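Local coordinates for ESAT-6/WXG100 secretion system protein (Streptococcus gallolyticus, PDB 7JQE) that forms the extracellular part of EsaA, a membrane subunit of the bacterial type VIIb secretion system, and probably contributes to toxin export across the cell envelope, at residues A112-E115 and L116-L120; Q412-K415 and I416-S420. One frame throughout, in Å; residues are numbered along the deposited sequence.

Contact 1: A112-E115 and L116-L120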
# COMPACT_ATOMS: atom_id res chain seq x y z
N ALA A 112 52.22 -55.81 -2.86
CA ALA A 112 51.16 -55.29 -2.01
C ALA A 112 51.57 -53.95 -1.40
O ALA A 112 50.74 -53.05 -1.25
CB ALA A 112 50.81 -56.30 -0.93
N ARG A 113 52.85 -53.81 -1.04
CA ARG A 113 53.32 -52.56 -0.47
C ARG A 113 53.20 -51.42 -1.48
O ARG A 113 52.83 -50.30 -1.11
CB ARG A 113 54.77 -52.72 -0.01
CG ARG A 113 55.40 -51.47 0.58
CD ARG A 113 56.87 -51.72 0.86
NE ARG A 113 57.05 -52.90 1.71
CZ ARG A 113 58.14 -53.66 1.71
NH1 ARG A 113 58.21 -54.71 2.52
NH2 ARG A 113 59.15 -53.38 0.90
N THR A 114 53.50 -51.68 -2.75
CA THR A 114 53.41 -50.63 -3.76
C THR A 114 51.95 -50.32 -4.10
O THR A 114 51.61 -49.16 -4.36
CB THR A 114 54.18 -51.04 -5.01
OG1 THR A 114 53.89 -50.12 -6.07
CG2 THR A 114 53.80 -52.44 -5.45
N GLU A 115 51.09 -51.33 -4.09
CA GLU A 115 49.66 -51.08 -4.28
C GLU A 115 49.13 -50.14 -3.20
O GLU A 115 48.44 -49.16 -3.50
CB GLU A 115 48.89 -52.40 -4.27
CG GLU A 115 49.28 -53.38 -5.37
CD GLU A 115 48.87 -52.91 -6.75
OE1 GLU A 115 48.56 -51.71 -6.91
OE2 GLU A 115 48.86 -53.75 -7.68
N LEU A 116 49.46 -50.43 -1.94
CA LEU A 116 48.98 -49.58 -0.85
C LEU A 116 49.52 -48.17 -0.96
O LEU A 116 48.83 -47.20 -0.61
CB LEU A 116 49.36 -50.20 0.50
CG LEU A 116 48.68 -51.53 0.83
CD1 LEU A 116 49.04 -51.98 2.24
CD2 LEU A 116 47.17 -51.42 0.66
N SER A 117 50.76 -48.01 -1.44
CA SER A 117 51.31 -46.67 -1.62
C SER A 117 50.53 -45.88 -2.66
O SER A 117 50.40 -44.66 -2.54
CB SER A 117 52.78 -46.75 -2.01
OG SER A 117 53.55 -47.32 -0.96
N ASP A 118 50.01 -46.56 -3.69
CA ASP A 118 49.16 -45.88 -4.66
C ASP A 118 47.79 -45.57 -4.06
O ASP A 118 47.25 -44.48 -4.26
CB ASP A 118 49.01 -46.74 -5.92
CG ASP A 118 50.34 -47.04 -6.57
OD1 ASP A 118 51.24 -46.16 -6.53
OD2 ASP A 118 50.50 -48.15 -7.12
N LEU A 119 47.21 -46.53 -3.33
CA LEU A 119 45.95 -46.27 -2.65
C LEU A 119 46.06 -45.07 -1.72
O LEU A 119 45.12 -44.27 -1.62
CB LEU A 119 45.50 -47.51 -1.88
CG LEU A 119 44.23 -47.39 -1.05
CD1 LEU A 119 43.05 -46.99 -1.92
CD2 LEU A 119 43.93 -48.68 -0.31
N LEU A 120 47.20 -44.92 -1.06
CA LEU A 120 47.39 -43.79 -0.15
C LEU A 120 47.15 -42.46 -0.85
O LEU A 120 46.46 -41.58 -0.33
CB LEU A 120 48.79 -43.84 0.46
CG LEU A 120 49.00 -42.99 1.72
CD1 LEU A 120 48.22 -43.58 2.88
CD2 LEU A 120 50.48 -42.90 2.06
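Ser-117 and Arg-113, one helical turn apart, meet at a single carbonyl that is gripped twice. Arg-113 O accepts the backbone N-H of Ser-117 at 3.1 Å and, at the same distance, the hydroxyl OG of Ser-117, the two donors reaching it from opposite faces of the carbonyl plane. The hydroxyl can do this because it is swung back beside its own backbone N (chi1 -64°), which turns it toward the preceding turn. On the next residue pair, Thr-114 and Asp-118 run side by side in the same direction, with OG1 of Thr-114 4.1 Å from OD2 of Asp-118. That carboxylate oxygen also stands 3.1 Å from Thr-114 O, acceptor beside acceptor, an approach that is probably mildly unfavourable. Glu-115, which also packs on Thr-489 of the second subunit, brings a second carboxylate to the same exposed side: its OE1 lies 4.1 Å from Asp-118 OD2, and the two carboxylate planes are almost perpendicular, 87° apart. This proximity may raise the proton affinity of one of them slightly, though solvent would screen much of the effect. Beneath these side chains runs the regular i to i+4 bonding of an alpha-helix, part of the long helix 102-135, in which Leu-119 N bonds Glu-115 O at 2.9 Å and Leu-116 N bonds Ala-112 O at 3.0 Å. The buried residues are alanine and leucines. CG of Leu-116 rests 3.3 Å from Ala-112 O, and its side chain packs on Ile-490 of helix 462-491 and on Leu-116 of the second subunit. Leu-120 extends the seam to Ile-483 and Leu-486 of the same chain, while Ala-112 and Leu-119 meet Leu-493 and Glu-485, respectively, of the second subunit.

Contact 2: Q412-K415 and I416-S420. With EDO (1,2-ethanediol), chain F.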
# COMPACT_ATOMS: atom_id res chain seq x y z
N GLN A 412 -9.75 10.46 -7.75
CA GLN A 412 -8.35 10.70 -8.08
C GLN A 412 -7.47 10.67 -6.84
O GLN A 412 -6.37 10.09 -6.87
CB GLN A 412 -8.19 12.04 -8.81
CG GLN A 412 -8.82 12.04 -10.20
CD GLN A 412 -8.23 10.96 -11.10
OE1 GLN A 412 -8.92 10.01 -11.47
NE2 GLN A 412 -6.96 11.10 -11.45
N LEU A 413 -7.92 11.28 -5.75
CA LEU A 413 -7.14 11.21 -4.52
C LEU A 413 -7.03 9.77 -4.03
O LEU A 413 -6.00 9.39 -3.46
CB LEU A 413 -7.76 12.10 -3.45
CG LEU A 413 -7.70 13.61 -3.74
CD1 LEU A 413 -8.24 14.43 -2.58
CD2 LEU A 413 -6.28 14.04 -4.11
N SER A 414 -8.07 8.97 -4.24
CA SER A 414 -8.03 7.58 -3.82
C SER A 414 -6.99 6.79 -4.60
O SER A 414 -6.22 6.00 -4.02
CB SER A 414 -9.42 6.95 -3.97
OG SER A 414 -9.40 5.59 -3.59
N LYS A 415 -6.94 6.98 -5.92
CA LYS A 415 -5.92 6.32 -6.73
C LYS A 415 -4.52 6.74 -6.31
O LYS A 415 -3.61 5.90 -6.20
CB LYS A 415 -6.16 6.61 -8.21
CG LYS A 415 -7.27 5.74 -8.80
CD LYS A 415 -7.57 6.06 -10.25
CE LYS A 415 -8.66 7.12 -10.37
NZ LYS A 415 -9.14 7.29 -11.76
N ILE A 416 -4.32 8.04 -6.07
CA ILE A 416 -3.01 8.52 -5.63
C ILE A 416 -2.61 7.86 -4.32
O ILE A 416 -1.46 7.44 -4.13
CB ILE A 416 -3.01 10.05 -5.51
CG1 ILE A 416 -3.11 10.70 -6.89
CG2 ILE A 416 -1.79 10.54 -4.76
CD1 ILE A 416 -3.69 12.10 -6.86
N ASP A 417 -3.56 7.75 -3.38
CA ASP A 417 -3.24 7.17 -2.08
C ASP A 417 -2.92 5.68 -2.20
O ASP A 417 -1.94 5.20 -1.62
CB ASP A 417 -4.39 7.39 -1.10
CG ASP A 417 -4.41 8.81 -0.53
OD1 ASP A 417 -3.33 9.34 -0.20
OD2 ASP A 417 -5.52 9.38 -0.42
N THR A 418 -3.73 4.95 -2.96
CA THR A 418 -3.52 3.51 -3.10
C THR A 418 -2.16 3.22 -3.74
O THR A 418 -1.34 2.49 -3.17
CB THR A 418 -4.65 2.90 -3.93
OG1 THR A 418 -5.88 3.04 -3.21
CG2 THR A 418 -4.38 1.41 -4.18
N ALA A 419 -1.91 3.78 -4.92
CA ALA A 419 -0.67 3.48 -5.63
C ALA A 419 0.55 3.93 -4.84
O ALA A 419 1.56 3.22 -4.79
CB ALA A 419 -0.68 4.13 -7.01
N SER A 420 0.49 5.12 -4.22
CA SER A 420 1.62 5.59 -3.44
C SER A 420 1.91 4.66 -2.27
O SER A 420 3.08 4.42 -1.94
CB SER A 420 1.37 7.01 -2.94
OG SER A 420 2.53 7.53 -2.32
C1 EDO F . -10.39 2.33 -6.05
O1 EDO F . -10.49 1.15 -5.24
C2 EDO F . -8.93 2.70 -6.26
O2 EDO F . -8.32 2.97 -5.00
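Ile-416 lies closely against the Gln-412 carbonyl of the turn before it, CG1 3.3 Å from Gln-412 O. Its CD1 makes a longer touch, 4.2 Å from CD2 of Leu-413, an aliphatic pairing on a buried face. The ethyl branch gets there by folding back, CG1 lying beside the backbone N and anti to the carbonyl carbon (chi1 -69°). The Gln-412 carbonyl it brushes also takes the N-H of Ile-416, a nearly straight bond of 166° in the regular i to i+4 set of helix 396-427. Against this tight aliphatic side stands a looser polar one, where a small guest molecule lies between hydroxyls. Ser-414 OG and Thr-418 OG1, one turn apart, both hydrogen-bond O2 of a 1,2-ethanediol, at 3.2 Å and 3.0 Å respectively, so that one oxygen of the diol bridges the two hydroxyls; it probably came from the crystallisation liquor. Thr-418 OG1 is also 3.1 Å from Ser-414 O, so its single proton could go to that carbonyl or to the diol. The diol is bonded in addition to Lys-234 of the second subunit. At the 412-415 end, Lys-415 bends at chi3 (-91°) to bring NZ within 2.7 Å of Gln-412 OE1; both side chains also bond to Ser-202. Asp-417 is buried where it packs on Asp-417 of the second subunit; its OD1 makes a salt bridge to Lys-234 of its own chain, and OD2 makes weak hydrogen bonds to Tyr-231 and to Ser-414 of the second subunit. Helix 396-427 is wedged between helix 225-244, touched by Leu-413, Ala-419 and Ser-420, helix 191-200, where Lys-415 and Thr-418 meet Leu-199, and the second subunit, whose Phe-410 packs on Leu-413.

How the contacts relate
Both contacts are short lengths of one alpha-helix, in which residues three to five apart meet, yet they occupy different surroundings. Contact 1 lies far out in the elongated chain, about 70 Å from its centre, with its alanine and leucines buried and an acidic face largely exposed; contact 2 lies about 10 Å from the centre and is buried. They belong to different helices, 102-135 and 396-427, and their centres are 78 Å apart, but each touches the second subunit, so the dimer interface includes both regions. In the outer helix that touch is by packing, whereas in the central one it also involves weak polar bonds between carboxylate and hydroxyl groups.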